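Local coordinates for protein salmonella plasmid virulence: SpvB (Salmonella typhimurium, PDB 6P0X) that is the N-terminal domain of a secreted virulence toxin that probably transfers ADP-ribose from NAD(+) to an arginine of host actin, preventing its polymerization, at residues Asp77-Val82 with Tyr113-Glu118; Ala90-Thr95 with Thr109-Gln114. All coordinates share one frame; numbering follows the deposited sequence.

Contact 1: Asp77-Val82 with Tyr113-Glu118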
loop_
_atom_site.group_PDB
_atom_site.type_symbol
_atom_site.label_atom_id
_atom_site.label_comp_id
_atom_site.label_asym_id
_atom_site.label_seq_id
_atom_site.Cartn_x
_atom_site.Cartn_y
_atom_site.Cartn_z
ATOM N N ASP A 77 13.235 0.998 -4.259
ATOM C CA ASP A 77 13.961 2.069 -3.589
ATOM C C ASP A 77 14.068 3.327 -4.447
ATOM O O ASP A 77 14.935 4.169 -4.202
ATOM C CB ASP A 77 15.344 1.575 -3.168
ATOM C CG ASP A 77 15.267 0.471 -2.135
ATOM O OD1 ASP A 77 14.830 0.752 -0.997
ATOM O OD2 ASP A 77 15.613 -0.683 -2.466
ATOM N N GLY A 78 13.195 3.476 -5.440
ATOM C CA GLY A 78 13.222 4.629 -6.311
ATOM C C GLY A 78 14.267 4.596 -7.406
ATOM O O GLY A 78 14.409 5.594 -8.125
ATOM N N GLU A 79 15.005 3.495 -7.557
ATOM C CA GLU A 79 16.062 3.434 -8.558
ATOM C C GLU A 79 15.466 3.341 -9.957
ATOM O O GLU A 79 14.437 2.694 -10.170
ATOM C CB GLU A 79 16.982 2.240 -8.295
ATOM C CG GLU A 79 16.348 0.873 -8.557
ATOM C CD GLU A 79 15.551 0.339 -7.374
ATOM O OE1 GLU A 79 14.913 1.142 -6.660
ATOM O OE2 GLU A 79 15.561 -0.895 -7.164
ATOM N N VAL A 80 16.116 4.000 -10.916
ATOM C CA VAL A 80 15.660 3.953 -12.300
ATOM C C VAL A 80 15.856 2.548 -12.851
ATOM O O VAL A 80 16.924 1.941 -12.694
ATOM C CB VAL A 80 16.399 4.997 -13.150
ATOM C CG1 VAL A 80 15.994 4.877 -14.611
ATOM C CG2 VAL A 80 16.109 6.400 -12.630
ATOM N N LEU A 81 14.825 2.022 -13.498
ATOM C CA LEU A 81 14.835 0.665 -14.020
ATOM C C LEU A 81 15.046 0.658 -15.529
ATOM O O LEU A 81 14.863 1.665 -16.218
ATOM C CB LEU A 81 13.527 -0.054 -13.685
ATOM C CG LEU A 81 13.202 -0.256 -12.207
ATOM C CD1 LEU A 81 11.794 -0.823 -12.065
ATOM C CD2 LEU A 81 14.230 -1.163 -11.551
ATOM N N VAL A 82 15.441 -0.508 -16.030
ATOM C CA VAL A 82 15.602 -0.747 -17.456
ATOM C C VAL A 82 15.304 -2.217 -17.705
ATOM O O VAL A 82 15.528 -3.069 -16.837
ATOM C CB VAL A 82 17.019 -0.353 -17.942
ATOM C CG1 VAL A 82 18.080 -1.233 -17.285
ATOM C CG2 VAL A 82 17.115 -0.425 -19.460
ATOM N N TYR A 113 12.788 -6.488 -15.232
ATOM C CA TYR A 113 13.391 -5.171 -15.104
ATOM C C TYR A 113 14.478 -5.209 -14.041
ATOM O O TYR A 113 14.423 -6.009 -13.103
ATOM C CB TYR A 113 12.348 -4.098 -14.748
ATOM C CG TYR A 113 11.502 -3.655 -15.919
ATOM C CD1 TYR A 113 10.390 -4.384 -16.325
ATOM C CD2 TYR A 113 11.826 -2.506 -16.626
ATOM C CE1 TYR A 113 9.621 -3.970 -17.405
ATOM C CE2 TYR A 113 11.067 -2.086 -17.700
ATOM C CZ TYR A 113 9.967 -2.819 -18.087
ATOM O OH TYR A 113 9.224 -2.388 -19.159
ATOM N N GLN A 114 15.463 -4.329 -14.189
ATOM C CA GLN A 114 16.585 -4.283 -13.264
ATOM C C GLN A 114 17.067 -2.850 -13.150
ATOM O O GLN A 114 16.802 -2.029 -14.037
ATOM C CB GLN A 114 17.716 -5.207 -13.738
ATOM C CG GLN A 114 18.421 -4.737 -14.998
ATOM C CD GLN A 114 19.433 -5.743 -15.499
ATOM O OE1 GLN A 114 19.109 -6.918 -15.676
ATOM N NE2 GLN A 114 20.661 -5.293 -15.734
ATOM N N PRO A 115 17.791 -2.508 -12.084
ATOM C CA PRO A 115 18.311 -1.142 -11.957
ATOM C C PRO A 115 19.286 -0.798 -13.075
ATOM O O PRO A 115 20.124 -1.613 -13.470
ATOM C CB PRO A 115 19.001 -1.144 -10.588
ATOM C CG PRO A 115 18.379 -2.275 -9.849
ATOM C CD PRO A 115 18.033 -3.309 -10.870
ATOM N N ARG A 116 19.146 0.421 -13.601
ATOM C CA ARG A 116 20.001 0.870 -14.696
ATOM C C ARG A 116 21.440 1.063 -14.232
ATOM O O ARG A 116 22.382 0.646 -14.914
ATOM C CB ARG A 116 19.451 2.168 -15.286
ATOM C CG ARG A 116 20.326 2.767 -16.371
ATOM C CD ARG A 116 19.735 4.054 -16.904
ATOM N NE ARG A 116 18.679 3.771 -17.867
ATOM C CZ ARG A 116 18.846 3.784 -19.185
ATOM N NH1 ARG A 116 17.824 3.508 -19.984
ATOM N NH2 ARG A 116 20.035 4.061 -19.702
ATOM N N THR A 117 21.627 1.701 -13.077
ATOM C CA THR A 117 22.960 2.005 -12.564
ATOM C C THR A 117 23.180 1.599 -11.114
ATOM O O THR A 117 24.341 1.494 -10.698
ATOM C CB THR A 117 23.276 3.505 -12.703
ATOM O OG1 THR A 117 22.243 4.279 -12.077
ATOM C CG2 THR A 117 23.398 3.899 -14.170
ATOM N N GLU A 118 22.130 1.358 -10.340
ATOM C CA GLU A 118 22.268 1.039 -8.928
ATOM C C GLU A 118 22.507 -0.456 -8.743
ATOM O O GLU A 118 22.238 -1.271 -9.629
ATOM C CB GLU A 118 21.011 1.474 -8.162
ATOM C CG GLU A 118 20.861 2.982 -8.059
ATOM C CD GLU A 118 21.910 3.616 -7.169
ATOM O OE1 GLU A 118 21.950 3.290 -5.962
ATOM O OE2 GLU A 118 22.756 4.367 -7.697
HETATM O O HOH W 1 19.343 2.580 -11.368
HETATM O O HOH W 2 15.475 3.397 -18.169
#
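V82 and R116 turn their side chains across one another at about a right angle, where two antiparallel strands part. With chi1 at 64°, CG1 of V82 sits between its own backbone N and carbonyl carbon and packs on CA of R116 at 3.8 Å. CG2, the other branch, meets the guanidinium at its NH1, 4.0 Å away. This NH1 donates to a water lying in the guanidinium plane, and the water donates in turn to L81 O.

V82 and Q114 form a hydrogen-bonded pair, each amide donating to the other's carbonyl, with both side chains on one face and CG of Q114 near CG1 of V82. L81 and P115 occupy the next, non-hydrogen-bonded position, where the proline nitrogen, which has no hydrogen to give, costs the pairing nothing. On the far side of that pair R116 N, already past the strand end, donates to V80 O at 2.8 Å. That same oxygen accepts a second bond from a water held by T117 N, so V80 O is held directly by R116 N and, through the water, by T117 N. This is the end of an antiparallel ladder, its pairing stopping as strand 107-115 gives way to the loop that begins at R116.

E79 lies side by side with P115, both pointing the same way, its CG 3.9 Å from CB of the ring; CB of E79 also touches CG of E118 at 4.0 Å. The E79 chain is bent at chi2 (-85°), and OE1 accepts D77 N through its syn lone pair while OE2 is hydrogen-bonded to Y122 OH. CD2 of L81 rests on the Q114 carbonyl carbon at 3.7 Å, and CD2 of the Y113 ring lies equally near the carbonyl carbon of V82. Beyond the pair, L81 packs on F73 of strand 73-74 and L124 of strand 123-129, and the Y113 ring meets F73 edge-to-face and also W137, on strand 135-140.

Contact 2: Ala90-Thr95 with Thr109-Gln114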
loop_
_atom_site.group_PDB
_atom_site.type_symbol
_atom_site.label_atom_id
_atom_site.label_comp_id
_atom_site.label_asym_id
_atom_site.label_seq_id
_atom_site.Cartn_x
_atom_site.Cartn_y
_atom_site.Cartn_z
ATOM N N ALA A 90 18.190 -16.438 -22.706
ATOM C CA ALA A 90 17.215 -15.893 -21.761
ATOM C C ALA A 90 16.416 -14.800 -22.451
ATOM O O ALA A 90 16.693 -13.604 -22.293
ATOM C CB ALA A 90 17.907 -15.362 -20.504
ATOM N N PRO A 91 15.406 -15.175 -23.233
ATOM C CA PRO A 91 14.584 -14.163 -23.903
ATOM C C PRO A 91 13.831 -13.311 -22.895
ATOM O O PRO A 91 13.442 -13.774 -21.821
ATOM C CB PRO A 91 13.626 -14.992 -24.766
ATOM C CG PRO A 91 13.623 -16.352 -24.141
ATOM C CD PRO A 91 15.004 -16.546 -23.594
ATOM N N ASN A 92 13.644 -12.048 -23.251
ATOM C CA ASN A 92 12.890 -11.115 -22.429
ATOM C C ASN A 92 12.094 -10.212 -23.362
ATOM O O ASN A 92 12.682 -9.511 -24.195
ATOM C CB ASN A 92 13.827 -10.296 -21.536
ATOM C CG ASN A 92 13.089 -9.545 -20.445
ATOM O OD1 ASN A 92 12.029 -9.972 -19.985
ATOM N ND2 ASN A 92 13.647 -8.416 -20.025
ATOM N N PRO A 93 10.756 -10.194 -23.258
ATOM C CA PRO A 93 9.905 -10.889 -22.283
ATOM C C PRO A 93 9.679 -12.374 -22.579
ATOM O O PRO A 93 10.071 -12.864 -23.638
ATOM C CB PRO A 93 8.582 -10.129 -22.392
ATOM C CG PRO A 93 8.538 -9.695 -23.815
ATOM C CD PRO A 93 9.960 -9.377 -24.193
ATOM N N VAL A 94 9.052 -13.076 -21.634
ATOM C CA VAL A 94 8.617 -14.454 -21.827
ATOM C C VAL A 94 7.097 -14.503 -21.708
ATOM O O VAL A 94 6.453 -13.554 -21.263
ATOM C CB VAL A 94 9.275 -15.434 -20.835
ATOM C CG1 VAL A 94 10.785 -15.332 -20.910
ATOM C CG2 VAL A 94 8.786 -15.169 -19.415
ATOM N N THR A 95 6.525 -15.624 -22.131
ATOM C CA THR A 95 5.099 -15.878 -21.978
ATOM C C THR A 95 4.902 -16.885 -20.855
ATOM O O THR A 95 5.523 -17.952 -20.857
ATOM C CB THR A 95 4.487 -16.399 -23.278
ATOM O OG1 THR A 95 4.616 -15.402 -24.298
ATOM C CG2 THR A 95 3.011 -16.718 -23.077
ATOM N N THR A 109 2.399 -11.724 -20.561
ATOM C CA THR A 109 3.698 -11.262 -21.030
ATOM C C THR A 109 4.474 -10.752 -19.824
ATOM O O THR A 109 4.018 -9.834 -19.127
ATOM C CB THR A 109 3.542 -10.166 -22.083
ATOM O OG1 THR A 109 2.861 -10.694 -23.229
ATOM C CG2 THR A 109 4.905 -9.635 -22.504
ATOM N N VAL A 110 5.624 -11.365 -19.552
ATOM C CA VAL A 110 6.398 -11.096 -18.346
ATOM C C VAL A 110 7.745 -10.531 -18.763
ATOM O O VAL A 110 8.520 -11.204 -19.456
ATOM C CB VAL A 110 6.573 -12.360 -17.491
ATOM C CG1 VAL A 110 7.411 -12.055 -16.258
ATOM C CG2 VAL A 110 5.209 -12.919 -17.106
ATOM N N THR A 111 8.024 -9.304 -18.329
ATOM C CA THR A 111 9.235 -8.580 -18.696
ATOM C C THR A 111 10.062 -8.334 -17.444
ATOM O O THR A 111 9.577 -7.715 -16.493
ATOM C CB THR A 111 8.892 -7.251 -19.375
ATOM O OG1 THR A 111 7.964 -7.478 -20.444
ATOM C CG2 THR A 111 10.149 -6.591 -19.926
ATOM N N ARG A 112 11.304 -8.802 -17.446
ATOM C CA ARG A 112 12.187 -8.572 -16.313
ATOM C C ARG A 112 12.774 -7.167 -16.375
ATOM O O ARG A 112 13.213 -6.706 -17.433
ATOM C CB ARG A 112 13.320 -9.596 -16.296
ATOM C CG ARG A 112 14.378 -9.291 -15.248
ATOM C CD ARG A 112 15.267 -10.481 -14.952
ATOM N NE ARG A 112 16.164 -10.190 -13.839
ATOM C CZ ARG A 112 17.252 -10.892 -13.541
ATOM N NH1 ARG A 112 17.599 -11.938 -14.284
ATOM N NH2 ARG A 112 17.998 -10.541 -12.502
ATOM N N TYR A 113 12.788 -6.488 -15.232
ATOM C CA TYR A 113 13.391 -5.171 -15.104
ATOM C C TYR A 113 14.478 -5.209 -14.041
ATOM O O TYR A 113 14.423 -6.009 -13.103
ATOM C CB TYR A 113 12.348 -4.098 -14.748
ATOM C CG TYR A 113 11.502 -3.655 -15.919
ATOM C CD1 TYR A 113 10.390 -4.384 -16.325
ATOM C CD2 TYR A 113 11.826 -2.506 -16.626
ATOM C CE1 TYR A 113 9.621 -3.970 -17.405
ATOM C CE2 TYR A 113 11.067 -2.086 -17.700
ATOM C CZ TYR A 113 9.967 -2.819 -18.087
ATOM O OH TYR A 113 9.224 -2.388 -19.159
ATOM N N GLN A 114 15.463 -4.329 -14.189
ATOM C CA GLN A 114 16.585 -4.283 -13.264
ATOM C C GLN A 114 17.067 -2.850 -13.150
ATOM O O GLN A 114 16.802 -2.029 -14.037
ATOM C CB GLN A 114 17.716 -5.207 -13.738
ATOM C CG GLN A 114 18.421 -4.737 -14.998
ATOM C CD GLN A 114 19.433 -5.743 -15.499
ATOM O OE1 GLN A 114 19.109 -6.918 -15.676
ATOM N NE2 GLN A 114 20.661 -5.293 -15.734
HETATM O O HOH W 3 3.051 -13.330 -24.032
#
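An antiparallel ladder is prolonged here by a side chain: N92, just ahead of strand 94-96, uses its amide as a substitute peptide group against R112 of strand 107-115. Its OD1 accepts R112 N at 2.9 Å, and its ND2 donates to R112 O at 3.1 Å, in the carbonyl plane on a lone pair. CG, anti to the backbone N (chi1 -167°), reaches toward R112, and the amide there meets both backbone groups; a further bond from ND2 to T84 O helps fix its rotation.

After a cis peptide bond comes P93, whose ring lies alongside T109 and T111. Its CB is close to V110 O (3.1 Å) and to OG1 of T111 (3.3 Å), and it also meets CG2 of T109 at 3.7 Å. Regular pairing follows, V94 and V110 exchanging two backbone bonds. On their face of the sheet CG2 of V94 touches CB of V110 at 4.1 Å. On the other face a water bridges OG1 of T95 to OG1 of T109, which is also bonded to N130. The whole is an antiparallel beta ladder extended by an asparagine side chain that pairs with a backbone N-H and C=O as a peptide would.

In the fold
Both contacts are built on strand 107-115, and their segments overlap at Y113 and Q114; their centres lie about 15 Å apart. Along the chain strand 81-83 comes first, then strand 94-96, then the strand that receives them both. Contact 1 takes its C-terminal end and contact 2 a part nearer its start, so the two short strands follow one another along the same edge, while strand 123-129 pairs with the opposite edge. Lying about 20 and 25 Å from the centre of the chain, the contacts show how, in this N-terminal domain, one long strand pairs with two successive short antiparallel strands in an outlying part of the fold.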